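PDB 1XTP: Lmaj004091aaa from Leishmania major, which probably transfers methyl groups from S-adenosyl-L-methionine to the N-terminal amino group of proteins that begin with an X-Pro-Lys sequence. Local coordinates for residues A[65-70]-A[104-109]; A[97-102]-A[110-115]. All coordinates share one frame; numbering follows the deposited sequence.

Interaction 1: residues A[65-70]-A[104-109]. With SAI (S-adenosyl-L-homoselenocysteine), chain B.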
ATOM      1  N   SER A  65      16.326  -0.274  -6.848  1.00 34.54           N
ATOM      2  CA  SER A  65      16.976   0.058  -5.588  1.00 33.57           C
ATOM      3  C   SER A  65      16.234   1.218  -4.922  1.00 32.66           C
ATOM      4  O   SER A  65      16.010   1.217  -3.705  1.00 33.62           O
ATOM      5  CB  SER A  65      18.430   0.423  -5.819  1.00 33.41           C
ATOM      6  OG  SER A  65      19.063   0.575  -4.569  1.00 40.72           O
ATOM      7  N   GLY A  66      15.826   2.182  -5.744  1.00 29.62           N
ATOM      8  CA  GLY A  66      15.026   3.315  -5.297  1.00 30.46           C
ATOM      9  C   GLY A  66      13.677   2.949  -4.694  1.00 30.30           C
ATOM     10  O   GLY A  66      13.296   3.476  -3.664  1.00 29.65           O
ATOM     11  N   VAL A  67      12.934   2.050  -5.329  1.00 32.96           N
ATOM     12  CA  VAL A  67      11.622   1.703  -4.800  1.00 34.19           C
ATOM     13  C   VAL A  67      11.746   0.765  -3.602  1.00 31.85           C
ATOM     14  O   VAL A  67      10.839   0.706  -2.784  1.00 29.73           O
ATOM     15  CB  VAL A  67      10.626   1.143  -5.879  1.00 33.18           C
ATOM     16  CG1 VAL A  67      10.412   2.169  -6.960  1.00 33.95           C
ATOM     17  CG2 VAL A  67      11.084  -0.176  -6.465  1.00 31.90           C
ATOM     18  N   LEU A  68      12.871   0.056  -3.501  1.00 30.40           N
ATOM     19  CA  LEU A  68      13.065  -0.918  -2.443  1.00 28.64           C
ATOM     20  C   LEU A  68      13.943  -0.374  -1.328  1.00 29.51           C
ATOM     21  O   LEU A  68      14.457  -1.136  -0.500  1.00 27.05           O
ATOM     22  CB  LEU A  68      13.635  -2.224  -3.009  1.00 31.05           C
ATOM     23  CG  LEU A  68      12.748  -3.032  -3.961  1.00 32.83           C
ATOM     24  CD1 LEU A  68      13.367  -4.382  -4.214  1.00 34.47           C
ATOM     25  CD2 LEU A  68      11.331  -3.194  -3.422  1.00 36.82           C
ATOM     26  N   GLY A  69      14.113   0.945  -1.314  1.00 30.20           N
ATOM     27  CA  GLY A  69      14.851   1.630  -0.265  1.00 31.68           C
ATOM     28  C   GLY A  69      16.265   1.118  -0.095  1.00 32.52           C
ATOM     29  O   GLY A  69      16.756   1.023   1.015  1.00 36.18           O
ATOM     30  N   GLY A  70      16.934   0.820  -1.200  1.00 32.93           N
ATOM     31  CA  GLY A  70      18.257   0.224  -1.152  1.00 34.43           C
ATOM     32  C   GLY A  70      18.284  -1.240  -0.724  1.00 35.19           C
ATOM     33  O   GLY A  70      19.359  -1.780  -0.483  1.00 38.32           O
ATOM     34  N   ILE A 104       8.103   2.365 -10.425  1.00 27.53           N
ATOM     35  CA  ILE A 104       8.623   2.062 -11.775  1.00 30.20           C
ATOM     36  C   ILE A 104       8.017   0.792 -12.375  1.00 30.18           C
ATOM     37  O   ILE A 104       8.545   0.271 -13.358  1.00 29.39           O
ATOM     38  CB  ILE A 104      10.166   1.918 -11.801  1.00 29.92           C
ATOM     39  CG1 ILE A 104      10.613   0.730 -10.951  1.00 31.02           C
ATOM     40  CG2 ILE A 104      10.843   3.214 -11.363  1.00 30.35           C
ATOM     41  CD1 ILE A 104      12.009   0.313 -11.239  1.00 34.41           C
ATOM     42  N   GLY A 105       6.949   0.280 -11.757  1.00 30.17           N
ATOM     43  CA  GLY A 105       6.202  -0.867 -12.292  1.00 29.20           C
ATOM     44  C   GLY A 105       6.815  -2.218 -11.986  1.00 26.80           C
ATOM     45  O   GLY A 105       6.614  -3.172 -12.737  1.00 25.77           O
ATOM     46  N   ARG A 106       7.553  -2.299 -10.879  1.00 25.22           N
ATOM     47  CA  ARG A 106       8.238  -3.526 -10.464  1.00 23.66           C
ATOM     48  C   ARG A 106       7.314  -4.727 -10.266  1.00 23.58           C
ATOM     49  O   ARG A 106       7.629  -5.856 -10.717  1.00 22.21           O
ATOM     50  CB  ARG A 106       8.995  -3.270  -9.152  1.00 25.38           C
ATOM     51  CG  ARG A 106       9.805  -4.480  -8.629  1.00 25.32           C
ATOM     52  CD  ARG A 106      10.377  -4.190  -7.224  1.00 26.79           C
ATOM     53  NE  ARG A 106       9.295  -4.095  -6.241  1.00 28.08           N
ATOM     54  CZ  ARG A 106       8.765  -5.115  -5.571  1.00 22.47           C
ATOM     55  NH1 ARG A 106       9.221  -6.351  -5.706  1.00 25.53           N
ATOM     56  NH2 ARG A 106       7.773  -4.884  -4.730  1.00 28.64           N
ATOM     57  N   ILE A 107       6.200  -4.511  -9.559  1.00 20.83           N
ATOM     58  CA  ILE A 107       5.259  -5.575  -9.326  1.00 24.93           C
ATOM     59  C   ILE A 107       4.531  -5.979 -10.639  1.00 24.83           C
ATOM     60  O   ILE A 107       4.334  -7.172 -10.916  1.00 25.83           O
ATOM     61  CB  ILE A 107       4.252  -5.213  -8.188  1.00 28.57           C
ATOM     62  CG1 ILE A 107       5.011  -4.980  -6.866  1.00 29.87           C
ATOM     63  CG2 ILE A 107       3.199  -6.348  -8.017  1.00 26.35           C
ATOM     64  CD1 ILE A 107       4.180  -4.356  -5.758  1.00 29.83           C
ATOM     65  N   THR A 108       4.140  -4.995 -11.431  1.00 26.64           N
ATOM     66  CA  THR A 108       3.522  -5.253 -12.728  1.00 28.24           C
ATOM     67  C   THR A 108       4.482  -6.022 -13.644  1.00 29.78           C
ATOM     68  O   THR A 108       4.087  -7.008 -14.253  1.00 28.27           O
ATOM     69  CB  THR A 108       3.051  -3.951 -13.413  1.00 29.15           C
ATOM     70  OG1 THR A 108       2.116  -3.285 -12.562  1.00 28.71           O
ATOM     71  CG2 THR A 108       2.366  -4.235 -14.782  1.00 30.00           C
ATOM     72  N   LYS A 109       5.744  -5.601 -13.704  1.00 29.91           N
ATOM     73  CA  LYS A 109       6.706  -6.216 -14.612  1.00 29.98           C
ATOM     74  C   LYS A 109       6.976  -7.679 -14.270  1.00 31.73           C
ATOM     75  O   LYS A 109       7.029  -8.521 -15.165  1.00 30.90           O
ATOM     76  CB  LYS A 109       8.031  -5.437 -14.634  1.00 28.67           C
ATOM     77  CG  LYS A 109       9.019  -5.964 -15.682  1.00 29.04           C
ATOM     78  CD  LYS A 109      10.123  -4.976 -15.998  1.00 32.40           C
TER
HETATM   79  N   SAI B 401       4.502  -0.469  -5.118  1.00 31.77           N
HETATM   80  CA  SAI B 401       5.821  -0.392  -5.811  1.00 30.13           C
HETATM   81  CB  SAI B 401       6.565   0.854  -5.378  1.00 31.24           C
HETATM   82  CG  SAI B 401       6.909   0.956  -3.900  1.00 31.74           C
HETATM   83 SE   SAI B 401       7.866   2.645  -3.567  0.85 32.69          SE
HETATM   84  C   SAI B 401       6.729  -1.570  -5.500  1.00 30.14           C
HETATM   85  O   SAI B 401       6.516  -2.284  -4.520  1.00 27.46           O
HETATM   86  OXT SAI B 401       7.712  -1.809  -6.200  1.00 29.66           O
HETATM   87  C5' SAI B 401       6.294   3.694  -2.994  1.00 32.32           C
HETATM   88  C4' SAI B 401       5.576   4.388  -4.156  1.00 26.64           C
HETATM   89  O4' SAI B 401       4.431   5.006  -3.647  1.00 26.96           O
HETATM   90  C3' SAI B 401       6.371   5.492  -4.836  1.00 25.27           C
HETATM   91  O3' SAI B 401       6.391   5.299  -6.226  1.00 24.13           O
HETATM   92  C2' SAI B 401       5.657   6.784  -4.521  1.00 22.53           C
HETATM   93  O2' SAI B 401       5.740   7.735  -5.574  1.00 22.49           O
HETATM   94  C1' SAI B 401       4.265   6.238  -4.330  1.00 24.91           C
HETATM   95  N9  SAI B 401       3.370   7.093  -3.564  1.00 26.98           N
HETATM   96  C8  SAI B 401       3.710   7.972  -2.560  1.00 25.78           C
HETATM   97  N7  SAI B 401       2.593   8.545  -2.121  1.00 20.23           N
HETATM   98  C5  SAI B 401       1.537   8.034  -2.823  1.00 29.15           C
HETATM   99  C6  SAI B 401       0.165   8.269  -2.766  1.00 26.42           C
HETATM  100  N6  SAI B 401      -0.319   9.156  -1.895  1.00 21.72           N
HETATM  101  N1  SAI B 401      -0.680   7.587  -3.625  1.00 26.22           N
HETATM  102  C2  SAI B 401      -0.176   6.683  -4.551  1.00 26.26           C
HETATM  103  N3  SAI B 401       1.188   6.448  -4.587  1.00 25.90           N
HETATM  104  C4  SAI B 401       2.017   7.110  -3.734  1.00 28.74           C
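Leu68 lies across the side chain of Arg106 at about a right angle. Its CD2 methyl sits over one face of the guanidinium group, nearer the NE end than the middle, with CD2 3.6 Å from Arg106 NE. Val67 runs obliquely past the same arginine, nearer its backbone, and Val67 CG2 meets the aliphatic chain 4.1 Å from Arg106 CD. The other branch, CG1, turns to Ile104 and packs 4.2 Å from Ile104 CG1. Val67 and Leu68 thus cover part of the aliphatic chain and one face of the guanidinium between them.

Arg106 leaves the helix extended, with CG anti to the backbone N (chi1 -178°), and bends at chi3 (68°). The bend brings its N-H groups to the carboxylate of S-adenosyl-L-homoselenocysteine. NE donates to OXT of the ligand at 2.8 Å, and NH2 donates to ligand O at 2.9 Å in a nearly straight bond (170°). Two bonds to two oxygens limit how the carboxylate can turn. The remaining nitrogen, NH1, forms a salt bridge with Asp78 and a hydrogen bond with His75. These two partners leave the guanidinium little freedom to turn. Val67 also borders the ligand farther along, its backbone O 3.6 Å from SE, the atom in the place of the sulfur. The arrangement forms the methionine-carboxylate end of the cofactor pocket in a Rossmann-like, class I methyltransferase fold.

Interaction 2: residues A[97-102]-A[110-115]. With SAI (S-adenosyl-L-homoselenocysteine), chain B.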
ATOM      1  N   ALA A  97      -5.827  -6.198 -13.792  1.00 27.60           N
ATOM      2  CA  ALA A  97      -5.193  -5.800 -12.537  1.00 25.96           C
ATOM      3  C   ALA A  97      -4.879  -4.300 -12.519  1.00 25.73           C
ATOM      4  O   ALA A  97      -4.823  -3.663 -13.561  1.00 24.58           O
ATOM      5  CB  ALA A  97      -3.917  -6.595 -12.308  1.00 26.49           C
ATOM      6  N   LEU A  98      -4.681  -3.773 -11.309  1.00 24.22           N
ATOM      7  CA  LEU A  98      -4.280  -2.388 -11.063  1.00 25.59           C
ATOM      8  C   LEU A  98      -3.175  -2.381 -10.004  1.00 25.57           C
ATOM      9  O   LEU A  98      -3.335  -2.934  -8.904  1.00 26.15           O
ATOM     10  CB  LEU A  98      -5.465  -1.542 -10.576  1.00 22.93           C
ATOM     11  CG  LEU A  98      -5.180  -0.099 -10.131  1.00 24.26           C
ATOM     12  CD1 LEU A  98      -4.640   0.787 -11.247  1.00 21.84           C
ATOM     13  CD2 LEU A  98      -6.444   0.543  -9.513  1.00 27.15           C
ATOM     14  N   ASP A  99      -2.070  -1.733 -10.355  1.00 23.80           N
ATOM     15  CA  ASP A  99      -0.888  -1.621  -9.509  1.00 24.20           C
ATOM     16  C   ASP A  99      -0.847  -0.192  -8.965  1.00 24.74           C
ATOM     17  O   ASP A  99      -0.522   0.747  -9.697  1.00 21.73           O
ATOM     18  CB  ASP A  99       0.318  -1.932 -10.379  1.00 25.61           C
ATOM     19  CG  ASP A  99       1.579  -2.087  -9.605  1.00 28.93           C
ATOM     20  OD1 ASP A  99       1.527  -2.018  -8.351  1.00 36.35           O
ATOM     21  OD2 ASP A  99       2.623  -2.287 -10.278  1.00 24.40           O
ATOM     22  N   CYS A 100      -1.256  -0.038  -7.698  1.00 25.00           N
ATOM     23  CA  CYS A 100      -1.385   1.259  -7.027  1.00 24.60           C
ATOM     24  C   CYS A 100      -0.082   1.640  -6.336  1.00 21.59           C
ATOM     25  O   CYS A 100       0.542   0.814  -5.682  1.00 21.82           O
ATOM     26  CB  CYS A 100      -2.456   1.211  -5.939  1.00 25.57           C
ATOM     27  SG  CYS A 100      -4.099   0.879  -6.472  1.00 29.08           S
ATOM     28  N   GLY A 101       0.293   2.907  -6.437  1.00 22.65           N
ATOM     29  CA  GLY A 101       1.619   3.335  -5.990  1.00 25.52           C
ATOM     30  C   GLY A 101       2.678   2.480  -6.676  1.00 23.70           C
ATOM     31  O   GLY A 101       3.575   1.962  -6.033  1.00 23.71           O
ATOM     32  N   ALA A 102       2.549   2.358  -7.991  1.00 24.66           N
ATOM     33  CA  ALA A 102       3.328   1.419  -8.806  1.00 25.35           C
ATOM     34  C   ALA A 102       4.821   1.702  -8.899  1.00 25.51           C
ATOM     35  O   ALA A 102       5.593   0.790  -9.172  1.00 24.46           O
ATOM     36  CB  ALA A 102       2.751   1.367 -10.193  1.00 23.50           C
ATOM     37  N   ASN A 110       7.125  -7.965 -12.975  1.00 30.57           N
ATOM     38  CA  ASN A 110       7.606  -9.260 -12.509  1.00 29.26           C
ATOM     39  C   ASN A 110       6.507 -10.196 -12.018  1.00 29.03           C
ATOM     40  O   ASN A 110       6.774 -11.354 -11.771  1.00 30.58           O
ATOM     41  CB  ASN A 110       8.629  -9.055 -11.384  1.00 26.94           C
ATOM     42  CG  ASN A 110       9.858  -8.306 -11.853  1.00 30.00           C
ATOM     43  OD1 ASN A 110      10.765  -8.895 -12.448  1.00 31.77           O
ATOM     44  ND2 ASN A 110       9.876  -6.986 -11.625  1.00 27.77           N
ATOM     45  N   LEU A 111       5.286  -9.705 -11.851  1.00 28.66           N
ATOM     46  CA  LEU A 111       4.218 -10.577 -11.371  1.00 28.55           C
ATOM     47  C   LEU A 111       2.945 -10.456 -12.176  1.00 25.25           C
ATOM     48  O   LEU A 111       2.440 -11.444 -12.681  1.00 21.87           O
ATOM     49  CB  LEU A 111       3.924 -10.324  -9.884  1.00 29.36           C
ATOM     50  CG  LEU A 111       2.931 -11.288  -9.203  1.00 32.78           C
ATOM     51  CD1 LEU A 111       3.192 -12.772  -9.521  1.00 34.91           C
ATOM     52  CD2 LEU A 111       2.942 -11.068  -7.721  1.00 34.09           C
ATOM     53  N   LEU A 112       2.416  -9.248 -12.298  1.00 23.05           N
ATOM     54  CA  LEU A 112       1.068  -9.103 -12.799  1.00 22.65           C
ATOM     55  C   LEU A 112       0.984  -9.413 -14.283  1.00 22.89           C
ATOM     56  O   LEU A 112      -0.017 -10.009 -14.736  1.00 26.94           O
ATOM     57  CB  LEU A 112       0.503  -7.721 -12.457  1.00 24.79           C
ATOM     58  CG  LEU A 112       0.562  -7.356 -10.967  1.00 22.38           C
ATOM     59  CD1 LEU A 112       0.140  -5.901 -10.763  1.00 28.86           C
ATOM     60  CD2 LEU A 112      -0.279  -8.303 -10.117  1.00 26.91           C
ATOM     61  N   THR A 113       2.035  -9.076 -15.039  1.00 21.87           N
ATOM     62  CA  THR A 113       2.050  -9.361 -16.476  1.00 21.20           C
ATOM     63  C   THR A 113       2.098 -10.878 -16.781  1.00 22.24           C
ATOM     64  O   THR A 113       1.796 -11.304 -17.908  1.00 23.47           O
ATOM     65  CB  THR A 113       3.192  -8.626 -17.225  1.00 23.53           C
ATOM     66  OG1 THR A 113       4.437  -8.863 -16.565  1.00 24.01           O
ATOM     67  CG2 THR A 113       2.943  -7.124 -17.280  1.00 25.98           C
ATOM     68  N   LYS A 114       2.439 -11.685 -15.784  1.00 23.78           N
ATOM     69  CA  LYS A 114       2.408 -13.146 -15.926  1.00 26.49           C
ATOM     70  C   LYS A 114       1.060 -13.750 -15.572  1.00 28.30           C
ATOM     71  O   LYS A 114       0.791 -14.883 -15.954  1.00 31.13           O
ATOM     72  CB  LYS A 114       3.459 -13.799 -15.032  1.00 28.38           C
ATOM     73  CG  LYS A 114       4.876 -13.536 -15.459  1.00 27.99           C
ATOM     74  CD  LYS A 114       5.876 -14.110 -14.462  1.00 27.25           C
ATOM     75  CE  LYS A 114       7.269 -14.149 -15.079  1.00 29.92           C
ATOM     76  NZ  LYS A 114       8.305 -14.708 -14.165  1.00 28.62           N
ATOM     77  N   LEU A 115       0.237 -13.018 -14.818  1.00 28.26           N
ATOM     78  CA  LEU A 115      -1.023 -13.542 -14.280  1.00 26.70           C
ATOM     79  C   LEU A 115      -2.294 -12.890 -14.825  1.00 27.21           C
ATOM     80  O   LEU A 115      -3.363 -13.496 -14.772  1.00 28.73           O
ATOM     81  CB  LEU A 115      -1.030 -13.361 -12.768  1.00 27.98           C
ATOM     82  CG  LEU A 115       0.020 -14.071 -11.939  1.00 31.79           C
ATOM     83  CD1 LEU A 115       0.009 -13.537 -10.551  1.00 31.87           C
ATOM     84  CD2 LEU A 115      -0.259 -15.569 -11.907  1.00 37.91           C
TER
HETATM   85  N   SAI B 401       4.502  -0.469  -5.118  1.00 31.77           N
HETATM   86  CA  SAI B 401       5.821  -0.392  -5.811  1.00 30.13           C
HETATM   87  CB  SAI B 401       6.565   0.854  -5.378  1.00 31.24           C
HETATM   88  CG  SAI B 401       6.909   0.956  -3.900  1.00 31.74           C
HETATM   89 SE   SAI B 401       7.866   2.645  -3.567  0.85 32.69          SE
HETATM   90  C   SAI B 401       6.729  -1.570  -5.500  1.00 30.14           C
HETATM   91  O   SAI B 401       6.516  -2.284  -4.520  1.00 27.46           O
HETATM   92  OXT SAI B 401       7.712  -1.809  -6.200  1.00 29.66           O
HETATM   93  C5' SAI B 401       6.294   3.694  -2.994  1.00 32.32           C
HETATM   94  C4' SAI B 401       5.576   4.388  -4.156  1.00 26.64           C
HETATM   95  O4' SAI B 401       4.431   5.006  -3.647  1.00 26.96           O
HETATM   96  C3' SAI B 401       6.371   5.492  -4.836  1.00 25.27           C
HETATM   97  O3' SAI B 401       6.391   5.299  -6.226  1.00 24.13           O
HETATM   98  C2' SAI B 401       5.657   6.784  -4.521  1.00 22.53           C
HETATM   99  O2' SAI B 401       5.740   7.735  -5.574  1.00 22.49           O
HETATM  100  C1' SAI B 401       4.265   6.238  -4.330  1.00 24.91           C
HETATM  101  N9  SAI B 401       3.370   7.093  -3.564  1.00 26.98           N
HETATM  102  C8  SAI B 401       3.710   7.972  -2.560  1.00 25.78           C
HETATM  103  N7  SAI B 401       2.593   8.545  -2.121  1.00 20.23           N
HETATM  104  C5  SAI B 401       1.537   8.034  -2.823  1.00 29.15           C
HETATM  105  C6  SAI B 401       0.165   8.269  -2.766  1.00 26.42           C
HETATM  106  N6  SAI B 401      -0.319   9.156  -1.895  1.00 21.72           N
HETATM  107  N1  SAI B 401      -0.680   7.587  -3.625  1.00 26.22           N
HETATM  108  C2  SAI B 401      -0.176   6.683  -4.551  1.00 26.26           C
HETATM  109  N3  SAI B 401       1.188   6.448  -4.587  1.00 25.90           N
HETATM  110  C4  SAI B 401       2.017   7.110  -3.734  1.00 28.74           C
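A single methyl group, Leu112 CD1, makes every side-chain contact between the strand segment 97-102 and the helix segment 110-115. It reaches two residues that lie on the same side of the strand, Ala97 and Asp99. CD1 is 4.0 Å from Asp99 CB and 4.4 Å from Ala97 CB. The aspartate therefore meets the leucine through its methylene group, and its carboxylate is directed elsewhere. With CG anti to the backbone N (chi1 -170°), that carboxylate extends to the hydroxyl of Thr108, one turn earlier on the same helix as Leu112. OD2 is the oxygen that hydrogen-bonds there. This gives a buried polar atom a partner beside an otherwise apolar contact.

Leu112 points from the helix toward the strand, and its nearly extended chi2 (173°) carries CD1 forward. Leu98, between the two contact residues, points away to the other face of the sheet. The helix is not regular here, since it has a wider pi-type turn at 110-112.

After Cys100 the strand gives way to the loop that meets the cofactor. Gly101 has a positive phi of 54°, and its carbonyl O accepts a hydrogen bond from the amino N of S-adenosyl-L-homoselenocysteine at 2.8 Å.

Strand 96-100 and helix 106-115 are the first two elements of a beta-alpha-beta unit completed by strand 118-123. Leu112 also touches Thr119 on that strand and, on the strand that flanks 96-100 at its other edge, Leu161 and Val163 of strand 159-165.

How the interactions relate
The centres of interactions 1 and 2 lie 12 Å apart, and helix 106-115 serves both. Their segments alternate along the chain: 65-70, 97-102, 104-109, then 110-115. Interaction 1 sets the start of that helix against the end of helix 64-67, beside the ligand. Interaction 2 uses the later part, where the helix packs on strand 96-100 of the seven-stranded sheet. They also touch directly, with Thr108 O 3.0 Å from Thr113 OG1 in a probable hydrogen bond. Both reach the amino-acid end of the ligand, one at its carboxylate and the other at its amino group. The same beta-alpha unit thus joins the sheet core to the cofactor pocket.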